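PDB 3SCY: hypothetical bacterial 6-phosphogluconolactonase, which is not functionally characterised but, as a seven-bladed beta-propeller lactonase, probably hydrolyses 6-phosphogluconolactone to 6-phosphogluconate. Local coordinates for residues 316-320 and 332-337; 309-315 and 355-359; 270-274 and 285-289; 304-310 and 322-327. All coordinates share one frame; numbering follows the deposited sequence. Where two conformers were deposited one is given.

Contact 1: residues 316-320 and 332-337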
loop_
_atom_site.group_PDB
_atom_site.type_symbol
_atom_site.label_atom_id
_atom_site.label_comp_id
_atom_site.label_asym_id
_atom_site.label_seq_id
_atom_site.Cartn_x
_atom_site.Cartn_y
_atom_site.Cartn_z
ATOM N N ASN A 316 10.077 -13.663 5.779
ATOM C CA ASN A 316 10.566 -14.456 6.912
ATOM C C ASN A 316 10.415 -13.689 8.245
ATOM O O ASN A 316 10.766 -14.217 9.295
ATOM C CB ASN A 316 12.011 -14.909 6.697
ATOM C CG ASN A 316 13.064 -13.836 6.767
ATOM O OD1 ASN A 316 12.770 -12.639 6.882
ATOM N ND2 ASN A 316 14.314 -14.227 6.591
ATOM N N GLY A 317 9.945 -12.433 8.170
ATOM C CA GLY A 317 9.738 -11.582 9.345
ATOM C C GLY A 317 10.990 -11.007 9.963
ATOM O O GLY A 317 10.921 -10.334 11.004
ATOM N N LYS A 318 12.165 -11.257 9.366
ATOM C CA LYS A 318 13.416 -10.841 9.991
ATOM C C LYS A 318 13.735 -9.351 9.841
ATOM O O LYS A 318 14.383 -8.794 10.722
ATOM C CB LYS A 318 14.604 -11.687 9.473
ATOM C CG LYS A 318 15.947 -11.309 10.076
ATOM C CD LYS A 318 17.048 -12.263 9.697
ATOM C CE LYS A 318 18.312 -11.886 10.432
ATOM N NZ LYS A 318 19.402 -12.848 10.149
ATOM N N TYR A 319 13.358 -8.724 8.710
ATOM C CA TYR A 319 13.678 -7.311 8.519
ATOM C C TYR A 319 12.454 -6.474 8.175
ATOM O O TYR A 319 11.475 -6.959 7.585
ATOM C CB TYR A 319 14.722 -7.120 7.388
ATOM C CG TYR A 319 16.063 -7.744 7.668
ATOM C CD1 TYR A 319 16.960 -7.151 8.554
ATOM C CD2 TYR A 319 16.450 -8.919 7.036
ATOM C CE1 TYR A 319 18.200 -7.726 8.821
ATOM C CE2 TYR A 319 17.687 -9.509 7.304
ATOM C CZ TYR A 319 18.562 -8.901 8.192
ATOM O OH TYR A 319 19.800 -9.454 8.496
ATOM N N LEU A 320 12.531 -5.200 8.594
ATOM C CA LEU A 320 11.545 -4.172 8.311
ATOM C C LEU A 320 12.285 -3.030 7.608
ATOM O O LEU A 320 13.259 -2.469 8.147
ATOM C CB LEU A 320 10.878 -3.725 9.628
ATOM C CG LEU A 320 9.641 -2.826 9.473
ATOM C CD1 LEU A 320 8.710 -2.939 10.679
ATOM C CD2 LEU A 320 10.034 -1.368 9.236
ATOM N N ILE A 332 17.170 -0.068 6.868
ATOM C CA ILE A 332 16.943 -1.480 7.122
ATOM C C ILE A 332 16.986 -1.758 8.625
ATOM O O ILE A 332 18.013 -1.497 9.263
ATOM C CB ILE A 332 17.984 -2.375 6.370
ATOM C CG1 ILE A 332 18.343 -1.869 4.940
ATOM C CG2 ILE A 332 17.599 -3.860 6.410
ATOM C CD1 ILE A 332 17.151 -1.760 3.934
ATOM N N PHE A 333 15.892 -2.304 9.179
ATOM C CA PHE A 333 15.808 -2.657 10.595
ATOM C C PHE A 333 15.669 -4.145 10.791
ATOM O O PHE A 333 14.903 -4.804 10.096
ATOM C CB PHE A 333 14.628 -1.958 11.304
ATOM C CG PHE A 333 14.720 -0.456 11.309
ATOM C CD1 PHE A 333 14.179 0.293 10.261
ATOM C CD2 PHE A 333 15.317 0.218 12.369
ATOM C CE1 PHE A 333 14.305 1.683 10.245
ATOM C CE2 PHE A 333 15.456 1.603 12.342
ATOM C CZ PHE A 333 14.911 2.333 11.307
ATOM N N GLU A 334 16.430 -4.693 11.724
ATOM C CA GLU A 334 16.274 -6.088 12.084
ATOM C C GLU A 334 15.180 -6.174 13.145
ATOM O O GLU A 334 15.154 -5.338 14.050
ATOM C CB GLU A 334 17.608 -6.678 12.580
ATOM C CG GLU A 334 17.505 -8.168 12.854
ATOM C CD GLU A 334 18.787 -8.919 13.146
ATOM O OE1 GLU A 334 19.881 -8.322 13.011
ATOM O OE2 GLU A 334 18.692 -10.124 13.474
ATOM N N ARG A 335 14.278 -7.146 13.020
ATOM C CA ARG A 335 13.185 -7.409 13.948
ATOM C C ARG A 335 13.546 -8.450 14.960
ATOM O O ARG A 335 14.042 -9.521 14.605
ATOM C CB ARG A 335 11.952 -7.941 13.216
ATOM C CG ARG A 335 11.208 -6.939 12.380
ATOM C CD ARG A 335 9.842 -7.473 11.943
ATOM N NE ARG A 335 8.906 -7.681 13.048
ATOM C CZ ARG A 335 8.544 -8.862 13.538
ATOM N NH1 ARG A 335 8.977 -9.986 12.976
ATOM N NH2 ARG A 335 7.732 -8.931 14.585
ATOM N N ASP A 336 13.220 -8.183 16.216
ATOM C CA ASP A 336 13.344 -9.208 17.234
ATOM C C ASP A 336 11.988 -9.861 17.239
ATOM O O ASP A 336 10.993 -9.198 17.548
ATOM C CB ASP A 336 13.739 -8.598 18.590
ATOM C CG ASP A 336 13.921 -9.635 19.688
ATOM O OD1 ASP A 336 13.169 -10.635 19.694
ATOM O OD2 ASP A 336 14.747 -9.406 20.583
ATOM N N GLN A 337 11.918 -11.135 16.822
ATOM C CA GLN A 337 10.625 -11.811 16.655
ATOM C C GLN A 337 9.919 -12.097 17.988
ATOM O O GLN A 337 8.693 -12.206 18.001
ATOM C CB GLN A 337 10.767 -13.083 15.784
ATOM C CG GLN A 337 11.531 -12.771 14.469
ATOM C CD GLN A 337 10.942 -13.291 13.180
ATOM O OE1 GLN A 337 9.771 -13.061 12.844
ATOM N NE2 GLN A 337 11.796 -13.877 12.358
HETATM O O HOH W 1 21.377 -8.091 10.434
#
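Y319 and L320 run antiparallel to F333 and E334 in a beta hairpin, Y319 facing E334 as a non-hydrogen-bonded pair and L320 facing F333 as a hydrogen-bonded pair, with L320 N to F333 O and F333 N to L320 O both 2.8 Å. One further backbone bond joins R335 N to K318 O. Beyond it the preceding turn curls off, and side chains take over the work of the backbone. The bend of R335 at chi3 (66°) turns NH1 onto G317 O, 2.8 Å away, where it meets a lone pair in the carbonyl plane while the oxygen lies in the plane of the guanidinium. Q337 repeats the device one residue earlier: its NE2 gives a nearly straight bond (166°) to N316 O at 3.2 Å. Two successive turn carbonyls are thus each gripped by a side chain. The turn is also held from within, since N316 OD1 accepts from K318 N at 2.9 Å, an Asx turn, and bonds to T314 OG1 as well. On the face shared by Y319 and E334, the ring sets its CE1 3.9 Å from E334 CB, with ring and carboxylate planes 54° apart. K318 CG lies over one face of that ring, toward its rim, and a water bridges Y319 OH and E334 OE1. The extended K318 crosses E334 at a slant, its CE 3.5 Å from E334 OE2, while its NZ bonds to E37 O. Outward, strand 329-335 pairs with strand 342-350, where I332 touches I345; on the opposite face from Y319, L320 packs against F311 and I313 of strand 310-313 and Y274 of strand 272-277.

Contact 2: residues 309-315 and 355-359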
loop_
_atom_site.group_PDB
_atom_site.type_symbol
_atom_site.label_atom_id
_atom_site.label_comp_id
_atom_site.label_asym_id
_atom_site.label_seq_id
_atom_site.Cartn_x
_atom_site.Cartn_y
_atom_site.Cartn_z
ATOM N N ARG A 309 6.712 7.284 4.453
ATOM C CA ARG A 309 5.374 7.123 3.864
ATOM C C ARG A 309 5.000 5.629 3.596
ATOM O O ARG A 309 3.819 5.275 3.496
ATOM C CB ARG A 309 5.360 7.914 2.545
ATOM C CG ARG A 309 4.151 7.715 1.629
ATOM C CD ARG A 309 4.166 8.763 0.505
ATOM N NE ARG A 309 3.155 8.446 -0.512
ATOM C CZ ARG A 309 2.089 9.193 -0.788
ATOM N NH1 ARG A 309 1.890 10.346 -0.148
ATOM N NH2 ARG A 309 1.210 8.796 -1.706
ATOM N N ASN A 310 6.022 4.772 3.477
ATOM C CA ASN A 310 5.836 3.372 3.143
ATOM C C ASN A 310 6.927 2.535 3.761
ATOM O O ASN A 310 8.055 2.996 3.901
ATOM C CB ASN A 310 5.885 3.235 1.603
ATOM C CG ASN A 310 5.706 1.814 1.116
ATOM O OD1 ASN A 310 6.663 1.041 1.010
ATOM N ND2 ASN A 310 4.468 1.414 0.913
ATOM N N PHE A 311 6.590 1.294 4.147
ATOM C CA PHE A 311 7.595 0.373 4.615
ATOM C C PHE A 311 7.109 -1.033 4.264
ATOM O O PHE A 311 6.017 -1.198 3.717
ATOM C CB PHE A 311 7.910 0.558 6.127
ATOM C CG PHE A 311 6.804 0.250 7.093
ATOM C CD1 PHE A 311 5.853 1.216 7.422
ATOM C CD2 PHE A 311 6.734 -0.992 7.719
ATOM C CE1 PHE A 311 4.823 0.920 8.324
ATOM C CE2 PHE A 311 5.693 -1.287 8.606
ATOM C CZ PHE A 311 4.750 -0.325 8.902
ATOM N N ILE A 312 7.940 -2.049 4.543
ATOM C CA ILE A 312 7.588 -3.431 4.242
ATOM C C ILE A 312 8.338 -4.337 5.207
ATOM O O ILE A 312 9.420 -3.970 5.690
ATOM C CB ILE A 312 7.915 -3.760 2.761
ATOM C CG1 ILE A 312 7.266 -5.089 2.310
ATOM C CG2 ILE A 312 9.444 -3.721 2.483
ATOM C CD1 ILE A 312 7.244 -5.248 0.775
ATOM N N ILE A 313 7.773 -5.529 5.483
ATOM C CA ILE A 313 8.422 -6.563 6.298
ATOM C C ILE A 313 8.765 -7.724 5.348
ATOM O O ILE A 313 7.939 -8.121 4.520
ATOM C CB ILE A 313 7.523 -6.997 7.478
ATOM C CG1 ILE A 313 7.190 -5.781 8.364
ATOM C CG2 ILE A 313 8.196 -8.115 8.299
ATOM C CD1 ILE A 313 6.195 -6.048 9.466
ATOM N N THR A 314 9.962 -8.296 5.499
ATOM C CA THR A 314 10.333 -9.446 4.667
ATOM C C THR A 314 9.431 -10.646 4.994
ATOM O O THR A 314 8.982 -10.787 6.142
ATOM C CB THR A 314 11.806 -9.777 4.855
ATOM O OG1 THR A 314 12.074 -10.073 6.247
ATOM C CG2 THR A 314 12.732 -8.667 4.320
ATOM N N PRO A 315 9.217 -11.570 4.015
ATOM C CA PRO A 315 8.339 -12.731 4.273
ATOM C C PRO A 315 8.770 -13.594 5.467
ATOM O O PRO A 315 7.904 -14.164 6.131
ATOM C CB PRO A 315 8.417 -13.533 2.967
ATOM C CG PRO A 315 8.676 -12.485 1.922
ATOM C CD PRO A 315 9.628 -11.513 2.596
ATOM N N VAL A 355 9.090 5.932 -2.104
ATOM C CA VAL A 355 7.770 5.976 -1.455
ATOM C C VAL A 355 6.982 4.665 -1.590
ATOM O O VAL A 355 5.836 4.625 -1.154
ATOM C CB VAL A 355 6.914 7.189 -1.966
ATOM C CG1 VAL A 355 7.508 8.535 -1.528
ATOM C CG2 VAL A 355 6.736 7.170 -3.488
ATOM N N CYS A 356 7.548 3.601 -2.193
ATOM C CA CYS A 356 6.805 2.348 -2.284
ATOM C C CYS A 356 7.771 1.220 -2.394
ATOM O O CYS A 356 8.615 1.260 -3.272
ATOM C CB CYS A 356 5.831 2.348 -3.451
ATOM S SG CYS A 356 4.810 0.853 -3.516
ATOM N N LEU A 357 7.663 0.224 -1.509
ATOM C CA LEU A 357 8.504 -0.952 -1.506
ATOM C C LEU A 357 7.653 -2.175 -1.696
ATOM O O LEU A 357 6.635 -2.332 -1.007
ATOM C CB LEU A 357 9.267 -1.082 -0.176
ATOM C CG LEU A 357 10.040 0.161 0.292
ATOM C CD1 LEU A 357 10.706 -0.102 1.647
ATOM C CD2 LEU A 357 11.083 0.576 -0.727
ATOM N N LYS A 358 8.054 -3.044 -2.625
ATOM C CA LYS A 358 7.375 -4.317 -2.836
ATOM C C LYS A 358 8.368 -5.411 -3.087
ATOM O O LYS A 358 9.454 -5.134 -3.596
ATOM C CB LYS A 358 6.403 -4.251 -4.041
ATOM C CG LYS A 358 5.208 -3.311 -3.850
ATOM C CD LYS A 358 4.185 -3.821 -2.843
ATOM C CE LYS A 358 3.127 -2.775 -2.634
ATOM N NZ LYS A 358 1.993 -3.308 -1.821
ATOM N N PHE A 359 8.025 -6.658 -2.717
ATOM C CA PHE A 359 8.901 -7.799 -3.004
ATOM C C PHE A 359 8.241 -8.753 -3.965
ATOM O O PHE A 359 7.021 -8.896 -3.965
ATOM C CB PHE A 359 9.259 -8.603 -1.737
ATOM C CG PHE A 359 10.136 -7.894 -0.734
ATOM C CD1 PHE A 359 11.387 -7.400 -1.101
ATOM C CD2 PHE A 359 9.750 -7.789 0.607
ATOM C CE1 PHE A 359 12.197 -6.750 -0.176
ATOM C CE2 PHE A 359 10.571 -7.159 1.539
ATOM C CZ PHE A 359 11.801 -6.659 1.152
HETATM O O HOH W 2 3.486 5.832 -1.748
HETATM O O HOH W 3 5.008 -1.870 1.200
#
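N310 reaches across to strand 355-359 as the polar member of a mostly apolar contact. With CG anti to the backbone N (chi1 180°), its amide lies against the C356 backbone, and OD1 accepts from L357 N at 2.8 Å; the donor stands well above the carbonyl plane, so the grip is not on a lone pair. This is the one direct hydrogen bond between the segments, whose strands run nearly parallel (17°) with axes 5.8 Å apart, wider than paired neighbours in a sheet. Water fills in: one molecule lies within hydrogen-bonding distance of F311 O and L357 O, another accepts from R309 NE and can donate to V355 O. Further along, I312 comes obliquely at both neighbours. Its CG2 branch rests on L357 CB at 3.8 Å and its CD1 on F359 CD2 at 3.6 Å; CG2 also reaches the ring, at F359 CE2. T314 adds CG2 at 3.8 Å from F359 CE2, while I313 O lies at the ring edge, near its plane. Strand 354-360 itself pairs with strand 13-20, where V355 and C356 both face G19 in a classic beta bulge. Side by side, 310-313 and 354-360 are innermost strands of successive blades, the second closing the N-terminal blade in the manner of a propeller's velcro. R309 NH2 bonds to an unidentified molecule, probably from the crystallisation liquor, which may mark a pocket near the central axis.

Contact 3: residues 270-274 and 285-289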
loop_
_atom_site.group_PDB
_atom_site.type_symbol
_atom_site.label_atom_id
_atom_site.label_comp_id
_atom_site.label_asym_id
_atom_site.label_seq_id
_atom_site.Cartn_x
_atom_site.Cartn_y
_atom_site.Cartn_z
ATOM N N GLY A 270 1.948 -12.671 12.527
ATOM C CA GLY A 270 0.750 -12.009 13.036
ATOM C C GLY A 270 0.835 -11.514 14.470
ATOM O O GLY A 270 -0.167 -11.040 15.023
ATOM N N LYS A 271 2.018 -11.622 15.079
ATOM C CA LYS A 271 2.201 -11.252 16.484
ATOM C C LYS A 271 2.382 -9.743 16.722
ATOM O O LYS A 271 2.104 -9.278 17.840
ATOM C CB LYS A 271 3.390 -12.001 17.077
ATOM C CG LYS A 271 3.066 -13.454 17.396
ATOM C CD LYS A 271 4.152 -14.086 18.254
ATOM C CE LYS A 271 3.859 -15.538 18.556
ATOM N NZ LYS A 271 4.893 -16.133 19.441
ATOM N N TYR A 272 2.816 -8.977 15.697
ATOM C CA TYR A 272 3.036 -7.553 15.875
ATOM C C TYR A 272 2.511 -6.786 14.726
ATOM O O TYR A 272 2.468 -7.295 13.605
ATOM C CB TYR A 272 4.541 -7.218 16.055
ATOM C CG TYR A 272 5.101 -7.769 17.344
ATOM C CD1 TYR A 272 4.957 -7.074 18.544
ATOM C CD2 TYR A 272 5.689 -9.028 17.383
ATOM C CE1 TYR A 272 5.376 -7.627 19.749
ATOM C CE2 TYR A 272 6.110 -9.590 18.580
ATOM C CZ TYR A 272 5.968 -8.879 19.757
ATOM O OH TYR A 272 6.367 -9.452 20.946
ATOM N N LEU A 273 2.047 -5.572 15.020
ATOM C CA LEU A 273 1.543 -4.616 14.049
ATOM C C LEU A 273 2.443 -3.382 14.099
ATOM O O LEU A 273 2.793 -2.900 15.182
ATOM C CB LEU A 273 0.085 -4.254 14.334
ATOM C CG LEU A 273 -0.551 -3.319 13.277
ATOM C CD1 LEU A 273 -1.916 -3.756 12.915
ATOM C CD2 LEU A 273 -0.543 -1.849 13.717
ATOM N N TYR A 274 2.742 -2.823 12.923
ATOM C CA TYR A 274 3.578 -1.641 12.807
ATOM C C TYR A 274 2.839 -0.566 12.037
ATOM O O TYR A 274 2.162 -0.870 11.046
ATOM C CB TYR A 274 4.892 -2.002 12.061
ATOM C CG TYR A 274 5.698 -3.038 12.808
ATOM C CD1 TYR A 274 5.441 -4.400 12.651
ATOM C CD2 TYR A 274 6.726 -2.658 13.665
ATOM C CE1 TYR A 274 6.142 -5.360 13.390
ATOM C CE2 TYR A 274 7.480 -3.608 14.355
ATOM C CZ TYR A 274 7.166 -4.954 14.236
ATOM O OH TYR A 274 7.894 -5.871 14.957
ATOM N N ALA A 285 5.513 3.008 14.987
ATOM C CA ALA A 285 4.921 2.549 16.247
ATOM C C ALA A 285 4.775 1.035 16.162
ATOM O O ALA A 285 4.430 0.494 15.099
ATOM C CB ALA A 285 3.559 3.211 16.459
ATOM N N ILE A 286 5.064 0.347 17.269
ATOM C CA ILE A 286 5.047 -1.106 17.338
ATOM C C ILE A 286 4.010 -1.564 18.349
ATOM O O ILE A 286 4.055 -1.151 19.517
ATOM C CB ILE A 286 6.449 -1.639 17.723
ATOM C CG1 ILE A 286 7.565 -0.963 16.858
ATOM C CG2 ILE A 286 6.463 -3.198 17.670
ATOM C CD1 ILE A 286 9.022 -1.259 17.325
ATOM N N PHE A 287 3.117 -2.432 17.894
ATOM C CA PHE A 287 2.043 -2.984 18.727
ATOM C C PHE A 287 2.086 -4.480 18.772
ATOM O O PHE A 287 2.350 -5.139 17.757
ATOM C CB PHE A 287 0.666 -2.574 18.208
ATOM C CG PHE A 287 0.428 -1.089 18.128
ATOM C CD1 PHE A 287 0.807 -0.370 17.002
ATOM C CD2 PHE A 287 -0.215 -0.414 19.162
ATOM C CE1 PHE A 287 0.571 1.007 16.920
ATOM C CE2 PHE A 287 -0.471 0.956 19.066
ATOM C CZ PHE A 287 -0.098 1.654 17.936
ATOM N N LYS A 288 1.795 -5.023 19.949
ATOM C CA LYS A 288 1.656 -6.465 20.142
ATOM C C LYS A 288 0.220 -6.816 19.870
ATOM O O LYS A 288 -0.668 -6.124 20.358
ATOM C CB LYS A 288 2.041 -6.865 21.579
ATOM C CG LYS A 288 2.020 -8.359 21.810
ATOM C CD LYS A 288 2.479 -8.740 23.247
ATOM C CE LYS A 288 3.334 -9.987 23.225
ATOM N NZ LYS A 288 2.647 -11.144 22.581
ATOM N N VAL A 289 -0.022 -7.841 19.043
ATOM C CA VAL A 289 -1.361 -8.273 18.703
ATOM C C VAL A 289 -1.772 -9.402 19.634
ATOM O O VAL A 289 -1.033 -10.377 19.789
ATOM C CB VAL A 289 -1.422 -8.723 17.220
ATOM C CG1 VAL A 289 -2.822 -9.224 16.856
ATOM C CG2 VAL A 289 -0.999 -7.586 16.281
HETATM O O HOH W 4 1.454 -11.131 19.931
#
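Y274 and I286 form the tightest apolar meeting of this hairpin: their side chains lie side by side, pointing the same way, and I286 puts CG2 3.5 Å and CG1 3.6 Å from Y274 CE2. On the reverse face L273 and F287 do the same more loosely, with L273 CD2 3.8 Å from F287 CD1, while the ring turns its edge to L273 O. Between the two layers the antiparallel backbones are held by L273 N to F287 O, F287 N to L273 O and V289 N to K271 O, each at 2.8 Å. Toward the open end of the hairpin, at K271 and K288, the fit loosens to solvent. There K288, its CG anti to the backbone N (chi1 -176°), crosses Y272 with CB 3.9 Å from CE1 and then bends at its far end. That bend brings K288 NZ to a water, 2.9 Å away, which also donates to K271 O and V289 O. V289 closes this end from the other side, its CB 3.4 Å from G270 O. Strands 272-277 and 283-289 are the middle pair of their blade, flanked by 261-266, where L273 touches I264, and 296-303, where I286 touches V299; Y274 also packs on F311 and I313 of the following blade.

Contact 4: residues 304-310 and 322-327; sequences TGIHPRN and VACRDT
I306 and H307 meet R325, D326 and T327 where the loop entering the innermost strand of a propeller blade lies against the end of the next strand, and an inverse gamma turn centred on P308 shapes the loop. I306 N donates to T327 OG1 at 2.8 Å, and I306 O accepts from D326 N at 3.0 Å. H307 O takes two donors from opposite faces of its plane: R325 N at 3.1 Å across the contact, and R309 N at 2.8 Å, the bond that closes the turn. Farther in, A323 N donates to N310 O. Partners beyond the two segments complete the set, with Q331 OE1 serving G305 N and D282 OD2 serving H307 N. The R325 guanidinium lies flat over the H307 ring, the two planes 3° apart and the centres 3.6 Å apart, an arrangement that would allow cation-pi attraction. What fixes its rotation is D326, whose OD1 is gripped side-on by R325 NE (2.8 Å) and NH2 in a salt bridge. A water bonded to H307 ND1, 3.0 Å away, donates to D326 OD2. Farther along the contact the packing is close, with P308 CB 3.4 Å from V322 CG1, tighter than usual van der Waals contact.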
loop_
_atom_site.group_PDB
_atom_site.type_symbol
_atom_site.label_atom_id
_atom_site.label_comp_id
_atom_site.label_asym_id
_atom_site.label_seq_id
_atom_site.Cartn_x
_atom_site.Cartn_y
_atom_site.Cartn_z
ATOM N N THR A 304 12.823 6.952 12.644
ATOM C CA THR A 304 13.415 6.631 11.352
ATOM C C THR A 304 13.933 7.881 10.687
ATOM O O THR A 304 13.830 8.975 11.240
ATOM C CB THR A 304 12.323 6.003 10.432
ATOM O OG1 THR A 304 11.259 6.933 10.249
ATOM C CG2 THR A 304 11.775 4.672 10.947
ATOM N N GLY A 305 14.388 7.712 9.456
ATOM C CA GLY A 305 14.685 8.827 8.563
ATOM C C GLY A 305 13.392 9.584 8.288
ATOM O O GLY A 305 12.292 9.145 8.667
ATOM N N ILE A 306 13.499 10.722 7.636
ATOM C CA ILE A 306 12.352 11.609 7.461
ATOM C C ILE A 306 11.415 11.187 6.365
ATOM O O ILE A 306 11.822 10.910 5.237
ATOM C CB ILE A 306 12.799 13.082 7.250
ATOM C CG1 ILE A 306 13.820 13.513 8.340
ATOM C CG2 ILE A 306 11.587 14.035 7.187
ATOM C CD1 ILE A 306 13.377 13.345 9.840
ATOM N N HIS A 307 10.125 11.232 6.716
ATOM C CA HIS A 307 8.972 10.971 5.863
ATOM C C HIS A 307 8.856 9.484 5.465
ATOM O O HIS A 307 8.853 9.152 4.271
ATOM C CB HIS A 307 8.960 11.894 4.636
ATOM C CG HIS A 307 7.582 12.149 4.098
ATOM N ND1 HIS A 307 6.821 13.219 4.539
ATOM C CD2 HIS A 307 6.859 11.440 3.186
ATOM C CE1 HIS A 307 5.685 13.155 3.857
ATOM N NE2 HIS A 307 5.658 12.095 3.042
ATOM N N PRO A 308 8.636 8.606 6.486
ATOM C CA PRO A 308 8.399 7.167 6.217
ATOM C C PRO A 308 6.976 6.920 5.707
ATOM O O PRO A 308 6.120 6.407 6.413
ATOM C CB PRO A 308 8.609 6.520 7.591
ATOM C CG PRO A 308 8.200 7.586 8.574
ATOM C CD PRO A 308 8.636 8.895 7.941
ATOM N N ARG A 309 6.712 7.284 4.453
ATOM C CA ARG A 309 5.374 7.123 3.864
ATOM C C ARG A 309 5.000 5.629 3.596
ATOM O O ARG A 309 3.819 5.275 3.496
ATOM C CB ARG A 309 5.360 7.914 2.545
ATOM C CG ARG A 309 4.151 7.715 1.629
ATOM C CD ARG A 309 4.166 8.763 0.505
ATOM N NE ARG A 309 3.155 8.446 -0.512
ATOM C CZ ARG A 309 2.089 9.193 -0.788
ATOM N NH1 ARG A 309 1.890 10.346 -0.148
ATOM N NH2 ARG A 309 1.210 8.796 -1.706
ATOM N N ASN A 310 6.022 4.772 3.477
ATOM C CA ASN A 310 5.836 3.372 3.143
ATOM C C ASN A 310 6.927 2.535 3.761
ATOM O O ASN A 310 8.055 2.996 3.901
ATOM C CB ASN A 310 5.885 3.235 1.603
ATOM C CG ASN A 310 5.706 1.814 1.116
ATOM O OD1 ASN A 310 6.663 1.041 1.010
ATOM N ND2 ASN A 310 4.468 1.414 0.913
ATOM N N VAL A 322 12.234 0.631 5.677
ATOM C CA VAL A 322 11.501 1.896 5.680
ATOM C C VAL A 322 11.956 2.839 4.568
ATOM O O VAL A 322 13.112 3.252 4.552
ATOM C CB VAL A 322 11.622 2.630 7.035
ATOM C CG1 VAL A 322 10.772 3.900 7.043
ATOM C CG2 VAL A 322 11.227 1.711 8.187
ATOM N N ALA A 323 11.035 3.204 3.667
ATOM C CA ALA A 323 11.330 4.194 2.635
ATOM C C ALA A 323 11.206 5.577 3.263
ATOM O O ALA A 323 10.130 5.927 3.763
ATOM C CB ALA A 323 10.351 4.041 1.476
ATOM N N CYS A 324 12.296 6.357 3.266
ATOM C CA CYS A 324 12.282 7.693 3.869
ATOM C C CYS A 324 12.399 8.686 2.730
ATOM O O CYS A 324 13.490 8.888 2.194
ATOM C CB CYS A 324 13.406 7.839 4.886
ATOM S SG CYS A 324 13.342 6.632 6.229
ATOM N N ARG A 325 11.266 9.250 2.319
ATOM C CA ARG A 325 11.189 10.116 1.151
ATOM C C ARG A 325 12.134 11.308 1.251
ATOM O O ARG A 325 12.795 11.626 0.264
ATOM C CB ARG A 325 9.768 10.621 0.957
ATOM C CG ARG A 325 9.551 11.386 -0.369
ATOM C CD ARG A 325 8.280 12.199 -0.328
ATOM N NE ARG A 325 8.382 13.349 0.569
ATOM C CZ ARG A 325 7.420 14.238 0.789
ATOM N NH1 ARG A 325 6.252 14.133 0.168
ATOM N NH2 ARG A 325 7.616 15.237 1.640
ATOM N N ASP A 326 12.178 11.973 2.421
ATOM C CA ASP A 326 12.949 13.196 2.525
ATOM C C ASP A 326 14.435 12.991 2.818
ATOM O O ASP A 326 15.230 13.899 2.562
ATOM C CB ASP A 326 12.301 14.122 3.547
ATOM C CG ASP A 326 10.919 14.611 3.119
ATOM O OD1 ASP A 326 10.567 14.451 1.926
ATOM O OD2 ASP A 326 10.215 15.192 3.954
ATOM N N THR A 327 14.822 11.807 3.306
ATOM C CA THR A 327 16.229 11.507 3.600
ATOM C C THR A 327 16.840 10.774 2.393
ATOM O O THR A 327 18.040 10.502 2.358
ATOM C CB THR A 327 16.316 10.703 4.910
ATOM O OG1 THR A 327 15.605 11.435 5.912
ATOM C CG2 THR A 327 17.759 10.523 5.394
HETATM O O HOH W 5 8.279 15.678 5.481
HETATM O O HOH W 6 8.397 7.134 1.905
#

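Overall arrangement
Contact 3 comes first along the chain and belongs to the blade that runs from strand 261-266 to strand 296-303; contacts 1 and 4 lie in the following blade, from strand 310-313 to strand 342-350, and both use strand 319-324, with centres about 17 Å apart. Contact 2 joins that last blade to the one completed by the C-terminal strand 354-360, and with its centre about 11 Å from that of contact 4 it shares R309 and N310. The bond from R335 NE to Y274 OH ties contact 1 to contact 3, while I313 of contact 2 packs on Y274 of contact 3. Hairpin pairing holds each blade; packing and a few hydrogen bonds join neighbouring blades.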